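Local coordinates for protein Poly(A) ribonuclease pop2 (Schizosaccharomyces pombe, PDB 3G0Z) that catalyses the 3'-to-5' exonucleolytic shortening of poly(A) tails to release 5'-AMP, as the metal-dependent catalytic deadenylase component of the CCR4-NOT complex, at residues 48-53 with 164-169; 89-94 with 241-246; 203-208 with 267-272. All coordinates share one frame; numbering follows the deposited sequence.

Overall arrangement
Interaction 1 lies near the centre of the chain, with interaction 2 toward strand 87-93 and interaction 3 at the outermost strand 203-205. Interaction 1 is the core: two neighbouring parallel strands joined by backbone hydrogen bonds, with apolar side chains packed against an indole ring. Interaction 2 is equally buried, but it sets a helix on the sheet by small-residue van der Waals contact alone. Both hold aspartates that bind the same zinc ion, and strands 47-53 and 87-93 are neighbours. Interaction 3 is partly buried; there the edge strand 203-205 and the helix after it meet loop 267-272, through polar and aromatic side chains. It joins interaction 1 through strand 163-166 and the pair Ser169 and Asp205.

Interaction 1 (48-53 with 164-169); sequences VSMDTE and WITFHS. With ZN (zinc ion), chain B.
Val48 and Trp164 point the same way from neighbouring parallel strands in the central sheet of this RNase H-like fold, and their side chains lie flank to flank. Val48 CG1 stands over one face of the indole, 3.8 Å from the centroid of the Trp164 six-membered ring and 11° off its normal, which defines a CH-pi contact. Met50 comes to the same ring obliquely: its SD is 5.2 Å from the centroid of the Trp164 six-membered ring, a Met-aromatic contact. The chain of Met50 is extended as far as CG and SD and then bends (chi3 41°), which brings its methyl CE to 3.7 Å from Trp164 CZ3 and also to 3.6 Å from Thr166 CG2. One methyl thus fills the angle between an aromatic ring and a threonine branch. Outside the pair, Phe200 meets the indole edge-to-face and Leu156 O accepts from its NE1. On the reverse of the sheet Ser49 OG rests 3.7 Å from Ile165 CB.

Between these two layers the backbones are joined by Ile165 N donating to Val48 O at 2.7 Å and by Met50 N donating almost straight to Ile165 O at 2.9 Å. The strand directions differ by 35°, and past Met50 a water takes over, donating to Met50 O and accepting from Phe167 N. Strand 48-53 continues into the metal site, where Asp51 OD2 binds the zinc ion at 2.2 Å.

Interaction 2 (89-94 with 241-246); sequences GLALSD and DALLTA. With ZN (zinc ion), chain B.
Ala242 presses its methyl group against the backbone of Gly89, a small-on-small meeting consistent with the close approach of helix 241-246 to strand 89-93: the axes of the short segments come to 7.0 Å and their directions differ by 35°.

The van der Waals contacts follow the strand on alternate residues. Ala242 CB lies 3.5 Å from Gly89 O; glycine carries no side chain, and the methyl sits on the side to which a CB would have pointed. Ala91 directs its CB at the helix, where it touches the backbone, 3.9 Å from Ala242 O and 3.9 Å from Leu243 CA. Farther along, Ser93 OG is 4.0 Å from Ala246 CB, a polar atom against a methyl. Leu90 leaves the strand on the face away from the helix, and its side chain touches Val48 and Met50. The two segments are therefore held by shape, without a polar bond between them.

The hydrogen bonds lie within the helix. Asp241 O accepts two donors of one residue, Thr245 N at 3.0 Å and Thr245 OG1 at 2.7 Å from Asp241 O, and they reach it from opposite faces of the carbonyl plane. The hydroxyl is tilted 31° from that plane, while the amide makes the ordinary helical bond.

Metal coordination is the third kind. Asp241 OD2 binds the zinc ion at 2.5 Å, while OD1 of the same carboxylate forms a salt bridge with Arg231, so that both oxygens of the group are engaged. Asp51 and Glu53, on the neighbouring strand, are the other protein ligands of the zinc ion. A helix laid on the sheet and carrying the last of the acidic residues Asp51, Glu53, Asp172 and Asp241 is the layout of the DEDD exonucleases within the RNase H-like fold.

Interaction 3 (203-208 with 267-272); sequences NYDIKY and NQLYGL
Asn203 and Asn267, on the edge strand and loop 267-272, are joined by one backbone bond, Asn267 N to Asn203 O (2.8 Å, 173°), and by one from amide to side chain, Asn203 N to Asn267 OD1 (2.9 Å). Farther on, a water accepts from Asp205 N and donates to Gln268 O.

Asp205 divides its carboxylate between two tasks. Asp205 OD1 accepts from Tyr208 N at 3.1 Å, and OD2 accepts from Tyr270 N at 2.9 Å and also from Ser169 OG; both amides come from above the carboxylate plane. With CG anti to the backbone N (chi1 180°), the group reaches both the helix start and the loop.

Two rings take aliphatic carbons over a face. Gln268 CB stands over the centre of the Tyr208 ring, 3.5 Å from its centroid, and Lys207 CG lies 3.8 Å from the centroid of the Tyr270 ring. An alanine in place of Tyr208 would probably leave Gln268 without the ring beneath its CB and free to turn at the loop surface. By its OD1 bond Asp205 is the N-cap of helix 206-213, where strand 203-205 passes into the helix, and OD2 additionally ties in the loop.

Interaction 1 (48-53 with 164-169)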
loop_
_atom_site.group_PDB
_atom_site.type_symbol
_atom_site.label_atom_id
_atom_site.label_comp_id
_atom_site.label_asym_id
_atom_site.label_seq_id
_atom_site.Cartn_x
_atom_site.Cartn_y
_atom_site.Cartn_z
ATOM N N VAL A 48 -5.363 4.541 8.120
ATOM C CA VAL A 48 -5.250 3.376 7.234
ATOM C C VAL A 48 -3.795 3.157 6.841
ATOM O O VAL A 48 -3.173 4.036 6.245
ATOM C CB VAL A 48 -6.101 3.544 5.942
ATOM C CG1 VAL A 48 -6.016 2.303 5.067
ATOM C CG2 VAL A 48 -7.565 3.852 6.293
ATOM N N SER A 49 -3.252 1.991 7.169
ATOM C CA SER A 49 -1.919 1.624 6.695
ATOM C C SER A 49 -2.030 0.637 5.547
ATOM O O SER A 49 -2.772 -0.346 5.612
ATOM C CB SER A 49 -1.061 1.039 7.826
ATOM O OG SER A 49 -0.902 1.999 8.858
ATOM N N MET A 50 -1.288 0.894 4.486
ATOM C CA MET A 50 -1.403 0.050 3.320
ATOM C C MET A 50 -0.065 -0.505 2.838
ATOM O O MET A 50 0.977 0.127 2.973
ATOM C CB MET A 50 -2.055 0.805 2.180
ATOM C CG MET A 50 -1.913 0.050 0.866
ATOM S SD MET A 50 -2.478 0.979 -0.552
ATOM C CE MET A 50 -1.865 2.615 -0.191
ATOM N N ASP A 51 -0.129 -1.696 2.259
ATOM C CA ASP A 51 0.984 -2.256 1.542
ATOM C C ASP A 51 0.454 -3.014 0.306
ATOM O O ASP A 51 -0.727 -3.391 0.266
ATOM C CB ASP A 51 1.751 -3.196 2.444
ATOM C CG ASP A 51 2.893 -3.843 1.725
ATOM O OD1 ASP A 51 3.856 -3.120 1.424
ATOM O OD2 ASP A 51 2.804 -5.051 1.425
ATOM N N THR A 52 1.296 -3.201 -0.709
ATOM C CA THR A 52 0.885 -3.918 -1.930
ATOM C C THR A 52 1.916 -4.960 -2.344
ATOM O O THR A 52 3.093 -4.800 -2.059
ATOM C CB THR A 52 0.679 -2.964 -3.148
ATOM O OG1 THR A 52 1.920 -2.333 -3.486
ATOM C CG2 THR A 52 -0.368 -1.895 -2.851
ATOM N N GLU A 53 1.460 -6.035 -2.988
ATOM C CA GLU A 53 2.356 -6.988 -3.639
ATOM C C GLU A 53 1.991 -7.038 -5.112
ATOM O O GLU A 53 0.825 -7.239 -5.466
ATOM C CB GLU A 53 2.224 -8.400 -3.050
ATOM C CG GLU A 53 2.684 -8.524 -1.619
ATOM C CD GLU A 53 4.178 -8.257 -1.454
ATOM O OE1 GLU A 53 4.853 -7.874 -2.432
ATOM O OE2 GLU A 53 4.678 -8.427 -0.326
ATOM N N TRP A 164 -3.759 8.126 5.476
ATOM C CA TRP A 164 -3.145 6.952 4.854
ATOM C C TRP A 164 -1.641 6.904 5.153
ATOM O O TRP A 164 -0.950 7.927 5.057
ATOM C CB TRP A 164 -3.377 6.948 3.342
ATOM C CG TRP A 164 -4.761 6.515 2.909
ATOM C CD1 TRP A 164 -5.907 7.255 2.980
ATOM C CD2 TRP A 164 -5.132 5.260 2.342
ATOM N NE1 TRP A 164 -6.959 6.545 2.485
ATOM C CE2 TRP A 164 -6.516 5.317 2.079
ATOM C CE3 TRP A 164 -4.432 4.099 2.008
ATOM C CZ2 TRP A 164 -7.221 4.246 1.523
ATOM C CZ3 TRP A 164 -5.128 3.041 1.432
ATOM C CH2 TRP A 164 -6.513 3.122 1.204
ATOM N N ILE A 165 -1.143 5.719 5.508
ATOM C CA ILE A 165 0.275 5.512 5.789
ATOM C C ILE A 165 0.824 4.410 4.879
ATOM O O ILE A 165 0.192 3.378 4.706
ATOM C CB ILE A 165 0.504 5.052 7.237
ATOM C CG1 ILE A 165 -0.401 5.804 8.202
ATOM C CG2 ILE A 165 1.930 5.292 7.635
ATOM C CD1 ILE A 165 -0.023 7.232 8.342
ATOM N N THR A 166 2.013 4.621 4.321
ATOM C CA THR A 166 2.612 3.650 3.414
ATOM C C THR A 166 4.125 3.763 3.533
ATOM O O THR A 166 4.646 4.850 3.755
ATOM C CB THR A 166 2.262 3.956 1.950
ATOM O OG1 THR A 166 2.830 5.224 1.588
ATOM C CG2 THR A 166 0.768 4.033 1.741
ATOM N N PHE A 167 4.822 2.644 3.382
ATOM C CA PHE A 167 6.272 2.657 3.236
ATOM C C PHE A 167 6.523 2.672 1.738
ATOM O O PHE A 167 5.859 1.953 0.995
ATOM C CB PHE A 167 6.863 1.394 3.855
ATOM C CG PHE A 167 8.336 1.472 4.116
ATOM C CD1 PHE A 167 8.811 2.011 5.298
ATOM C CD2 PHE A 167 9.242 0.973 3.192
ATOM C CE1 PHE A 167 10.172 2.076 5.554
ATOM C CE2 PHE A 167 10.609 1.032 3.433
ATOM C CZ PHE A 167 11.076 1.583 4.622
ATOM N N HIS A 168 7.462 3.480 1.271
ATOM C CA HIS A 168 7.654 3.592 -0.175
ATOM C C HIS A 168 6.281 3.647 -0.885
ATOM O O HIS A 168 5.720 2.619 -1.255
ATOM C CB HIS A 168 8.484 2.411 -0.687
ATOM C CG HIS A 168 9.737 2.817 -1.402
ATOM N ND1 HIS A 168 10.996 2.514 -0.928
ATOM C CD2 HIS A 168 9.925 3.509 -2.553
ATOM C CE1 HIS A 168 11.905 2.992 -1.760
ATOM N NE2 HIS A 168 11.282 3.602 -2.754
ATOM N N SER A 169 5.776 4.866 -1.082
ATOM C CA SER A 169 4.371 5.138 -1.379
ATOM C C SER A 169 3.997 5.377 -2.848
ATOM O O SER A 169 2.817 5.418 -3.183
ATOM C CB SER A 169 3.954 6.387 -0.613
ATOM O OG SER A 169 4.753 7.492 -1.015
HETATM ZN ZN ZN B . 4.754 -6.009 0.840
HETATM O O HOH W 1 3.667 0.084 3.482
HETATM O O HOH W 2 5.858 -4.080 -0.337
#

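Interaction 2 (89-94 with 241-246)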
loop_
_atom_site.group_PDB
_atom_site.type_symbol
_atom_site.label_atom_id
_atom_site.label_comp_id
_atom_site.label_asym_id
_atom_site.label_seq_id
_atom_site.Cartn_x
_atom_site.Cartn_y
_atom_site.Cartn_z
ATOM N N GLY A 89 -2.887 -4.936 1.234
ATOM C CA GLY A 89 -3.170 -5.050 2.652
ATOM C C GLY A 89 -3.627 -3.711 3.198
ATOM O O GLY A 89 -3.030 -2.664 2.915
ATOM N N LEU A 90 -4.713 -3.728 3.956
ATOM C CA LEU A 90 -5.130 -2.531 4.679
ATOM C C LEU A 90 -5.252 -2.826 6.168
ATOM O O LEU A 90 -6.003 -3.720 6.571
ATOM C CB LEU A 90 -6.454 -2.006 4.149
ATOM C CG LEU A 90 -6.574 -1.623 2.672
ATOM C CD1 LEU A 90 -8.024 -1.269 2.356
ATOM C CD2 LEU A 90 -5.646 -0.449 2.344
ATOM N N ALA A 91 -4.517 -2.077 6.980
ATOM C CA ALA A 91 -4.629 -2.196 8.438
ATOM C C ALA A 91 -5.177 -0.900 9.043
ATOM O O ALA A 91 -4.613 0.166 8.832
ATOM C CB ALA A 91 -3.272 -2.531 9.043
ATOM N N LEU A 92 -6.275 -0.993 9.791
ATOM C CA LEU A 92 -6.890 0.185 10.404
ATOM C C LEU A 92 -6.417 0.356 11.835
ATOM O O LEU A 92 -6.212 -0.635 12.552
ATOM C CB LEU A 92 -8.412 0.039 10.400
ATOM C CG LEU A 92 -9.222 0.544 9.206
ATOM C CD1 LEU A 92 -8.635 0.114 7.877
ATOM C CD2 LEU A 92 -10.668 0.068 9.336
ATOM N N SER A 93 -6.242 1.609 12.250
ATOM C CA SER A 93 -5.925 1.935 13.640
ATOM C C SER A 93 -6.663 3.192 14.040
ATOM O O SER A 93 -6.985 4.026 13.181
ATOM C CB SER A 93 -4.422 2.198 13.804
ATOM O OG SER A 93 -3.656 1.247 13.079
ATOM N N ASP A 94 -6.896 3.360 15.339
ATOM C CA ASP A 94 -7.328 4.663 15.826
ATOM C C ASP A 94 -6.098 5.566 15.939
ATOM O O ASP A 94 -4.985 5.145 15.617
ATOM C CB ASP A 94 -8.145 4.578 17.133
ATOM C CG ASP A 94 -7.317 4.144 18.338
ATOM O OD1 ASP A 94 -6.080 4.317 18.319
ATOM O OD2 ASP A 94 -7.913 3.624 19.315
ATOM N N ASP A 241 2.568 -7.047 6.035
ATOM C CA ASP A 241 3.385 -5.861 5.834
ATOM C C ASP A 241 2.598 -4.586 6.160
ATOM O O ASP A 241 3.160 -3.619 6.671
ATOM C CB ASP A 241 3.914 -5.805 4.406
ATOM C CG ASP A 241 4.935 -6.907 4.114
ATOM O OD1 ASP A 241 5.549 -7.424 5.064
ATOM O OD2 ASP A 241 5.109 -7.261 2.932
ATOM N N ALA A 242 1.298 -4.577 5.885
ATOM C CA ALA A 242 0.513 -3.379 6.198
ATOM C C ALA A 242 0.413 -3.180 7.719
ATOM O O ALA A 242 0.510 -2.064 8.228
ATOM C CB ALA A 242 -0.849 -3.454 5.571
ATOM N N LEU A 243 0.215 -4.276 8.434
ATOM C CA LEU A 243 0.172 -4.242 9.891
ATOM C C LEU A 243 1.493 -3.738 10.470
ATOM O O LEU A 243 1.527 -2.891 11.369
ATOM C CB LEU A 243 -0.146 -5.642 10.432
ATOM C CG LEU A 243 -0.318 -5.707 11.952
ATOM C CD1 LEU A 243 -1.217 -4.569 12.444
ATOM C CD2 LEU A 243 -0.870 -7.065 12.371
ATOM N N LEU A 244 2.585 -4.260 9.935
ATOM C CA LEU A 244 3.913 -3.897 10.388
ATOM C C LEU A 244 4.157 -2.411 10.156
ATOM O O LEU A 244 4.775 -1.729 10.975
ATOM C CB LEU A 244 4.966 -4.727 9.647
ATOM C CG LEU A 244 6.374 -4.631 10.231
ATOM C CD1 LEU A 244 6.362 -5.007 11.703
ATOM C CD2 LEU A 244 7.352 -5.504 9.451
ATOM N N THR A 245 3.658 -1.919 9.031
ATOM C CA THR A 245 3.792 -0.513 8.673
ATOM C C THR A 245 3.070 0.360 9.706
ATOM O O THR A 245 3.625 1.333 10.201
ATOM C CB THR A 245 3.238 -0.251 7.258
ATOM O OG1 THR A 245 3.979 -1.038 6.316
ATOM C CG2 THR A 245 3.368 1.213 6.879
ATOM N N ALA A 246 1.832 0.001 10.026
ATOM C CA ALA A 246 1.099 0.686 11.081
ATOM C C ALA A 246 1.919 0.750 12.387
ATOM O O ALA A 246 2.147 1.831 12.936
ATOM C CB ALA A 246 -0.249 0.009 11.314
HETATM ZN ZN ZN B . 4.754 -6.009 0.840
HETATM O O HOH W 2 5.858 -4.080 -0.337
#

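Interaction 3 (203-208 with 267-272)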
loop_
_atom_site.group_PDB
_atom_site.type_symbol
_atom_site.label_atom_id
_atom_site.label_comp_id
_atom_site.label_asym_id
_atom_site.label_seq_id
_atom_site.Cartn_x
_atom_site.Cartn_y
_atom_site.Cartn_z
ATOM N N ASN A 203 -1.691 11.998 3.932
ATOM C CA ASN A 203 -0.864 10.794 3.959
ATOM C C ASN A 203 0.562 10.986 4.468
ATOM O O ASN A 203 1.134 12.080 4.395
ATOM C CB ASN A 203 -0.878 10.098 2.589
ATOM C CG ASN A 203 -0.193 10.913 1.504
ATOM O OD1 ASN A 203 1.034 11.011 1.461
ATOM N ND2 ASN A 203 -0.988 11.491 0.609
ATOM N N TYR A 204 1.114 9.916 5.022
ATOM C CA TYR A 204 2.496 9.912 5.452
ATOM C C TYR A 204 3.217 8.782 4.761
ATOM O O TYR A 204 2.705 7.657 4.656
ATOM C CB TYR A 204 2.629 9.736 6.965
ATOM C CG TYR A 204 2.148 10.908 7.775
ATOM C CD1 TYR A 204 2.866 12.101 7.812
ATOM C CD2 TYR A 204 0.967 10.829 8.509
ATOM C CE1 TYR A 204 2.417 13.181 8.569
ATOM C CE2 TYR A 204 0.519 11.894 9.266
ATOM C CZ TYR A 204 1.247 13.067 9.295
ATOM O OH TYR A 204 0.785 14.124 10.043
ATOM N N ASP A 205 4.414 9.092 4.288
ATOM C CA ASP A 205 5.289 8.105 3.693
ATOM C C ASP A 205 6.363 7.746 4.732
ATOM O O ASP A 205 7.250 8.548 5.021
ATOM C CB ASP A 205 5.920 8.725 2.447
ATOM C CG ASP A 205 6.859 7.790 1.733
ATOM O OD1 ASP A 205 7.402 6.858 2.374
ATOM O OD2 ASP A 205 7.060 7.998 0.517
ATOM N N ILE A 206 6.291 6.549 5.301
ATOM C CA ILE A 206 7.233 6.194 6.354
ATOM C C ILE A 206 8.674 6.168 5.823
ATOM O O ILE A 206 9.615 6.477 6.552
ATOM C CB ILE A 206 6.907 4.830 6.967
ATOM C CG1 ILE A 206 5.492 4.818 7.536
ATOM C CG2 ILE A 206 7.918 4.470 8.045
ATOM C CD1 ILE A 206 5.198 3.543 8.278
ATOM N N LYS A 207 8.854 5.796 4.559
ATOM C CA LYS A 207 10.204 5.796 3.980
ATOM C C LYS A 207 10.782 7.211 3.925
ATOM O O LYS A 207 11.958 7.421 4.229
ATOM C CB LYS A 207 10.210 5.158 2.586
ATOM C CG LYS A 207 11.573 5.189 1.883
ATOM C CD LYS A 207 12.618 4.394 2.644
ATOM C CE LYS A 207 13.934 4.292 1.849
ATOM N NZ LYS A 207 14.956 3.468 2.567
ATOM N N TYR A 208 9.954 8.176 3.533
ATOM C CA TYR A 208 10.358 9.572 3.533
ATOM C C TYR A 208 10.730 10.007 4.949
ATOM O O TYR A 208 11.724 10.726 5.148
ATOM C CB TYR A 208 9.242 10.476 3.016
ATOM C CG TYR A 208 9.541 11.961 3.159
ATOM C CD1 TYR A 208 10.252 12.647 2.175
ATOM C CD2 TYR A 208 9.117 12.671 4.271
ATOM C CE1 TYR A 208 10.539 14.006 2.305
ATOM C CE2 TYR A 208 9.397 14.023 4.411
ATOM C CZ TYR A 208 10.108 14.685 3.422
ATOM O OH TYR A 208 10.378 16.031 3.560
ATOM N N ASN A 267 2.039 14.348 3.095
ATOM C CA ASN A 267 1.995 14.280 1.639
ATOM C C ASN A 267 3.366 14.444 0.983
ATOM O O ASN A 267 3.472 14.921 -0.146
ATOM C CB ASN A 267 1.009 15.306 1.081
ATOM C CG ASN A 267 -0.401 15.120 1.623
ATOM O OD1 ASN A 267 -0.652 14.238 2.438
ATOM N ND2 ASN A 267 -1.324 15.966 1.179
ATOM N N GLN A 268 4.414 14.044 1.691
ATOM C CA GLN A 268 5.748 14.051 1.114
ATOM C C GLN A 268 6.081 12.640 0.689
ATOM O O GLN A 268 6.069 11.721 1.514
ATOM C CB GLN A 268 6.781 14.568 2.118
ATOM C CG GLN A 268 6.604 16.027 2.467
ATOM C CD GLN A 268 6.572 16.902 1.229
ATOM O OE1 GLN A 268 7.442 16.801 0.356
ATOM N NE2 GLN A 268 5.562 17.756 1.138
ATOM N N LEU A 269 6.361 12.471 -0.602
ATOM C CA LEU A 269 6.674 11.170 -1.169
ATOM C C LEU A 269 8.166 11.000 -1.381
ATOM O O LEU A 269 8.827 11.863 -1.963
ATOM C CB LEU A 269 5.948 10.966 -2.501
ATOM C CG LEU A 269 4.425 11.059 -2.531
ATOM C CD1 LEU A 269 3.913 10.259 -3.713
ATOM C CD2 LEU A 269 3.854 10.514 -1.238
ATOM N N TYR A 270 8.688 9.875 -0.911
ATOM C CA TYR A 270 10.107 9.574 -1.032
ATOM C C TYR A 270 10.508 9.369 -2.481
ATOM O O TYR A 270 9.861 8.610 -3.208
ATOM C CB TYR A 270 10.461 8.308 -0.250
ATOM C CG TYR A 270 11.932 7.945 -0.339
ATOM C CD1 TYR A 270 12.891 8.674 0.360
ATOM C CD2 TYR A 270 12.363 6.888 -1.133
ATOM C CE1 TYR A 270 14.240 8.353 0.276
ATOM C CE2 TYR A 270 13.711 6.556 -1.225
ATOM C CZ TYR A 270 14.644 7.289 -0.514
ATOM O OH TYR A 270 15.983 6.963 -0.596
ATOM N N GLY A 271 11.587 10.033 -2.886
ATOM C CA GLY A 271 12.189 9.812 -4.188
ATOM C C GLY A 271 11.410 10.385 -5.357
ATOM O O GLY A 271 11.654 10.012 -6.504
ATOM N N LEU A 272 10.477 11.292 -5.075
ATOM C CA LEU A 272 9.664 11.894 -6.126
ATOM C C LEU A 272 9.550 13.394 -5.933
ATOM O O LEU A 272 9.291 13.856 -4.823
ATOM C CB LEU A 272 8.265 11.272 -6.154
ATOM C CG LEU A 272 8.163 9.787 -6.511
ATOM C CD1 LEU A 272 6.758 9.240 -6.222
ATOM C CD2 LEU A 272 8.537 9.561 -7.966
HETATM O O HOH W 3 5.318 11.730 4.073
#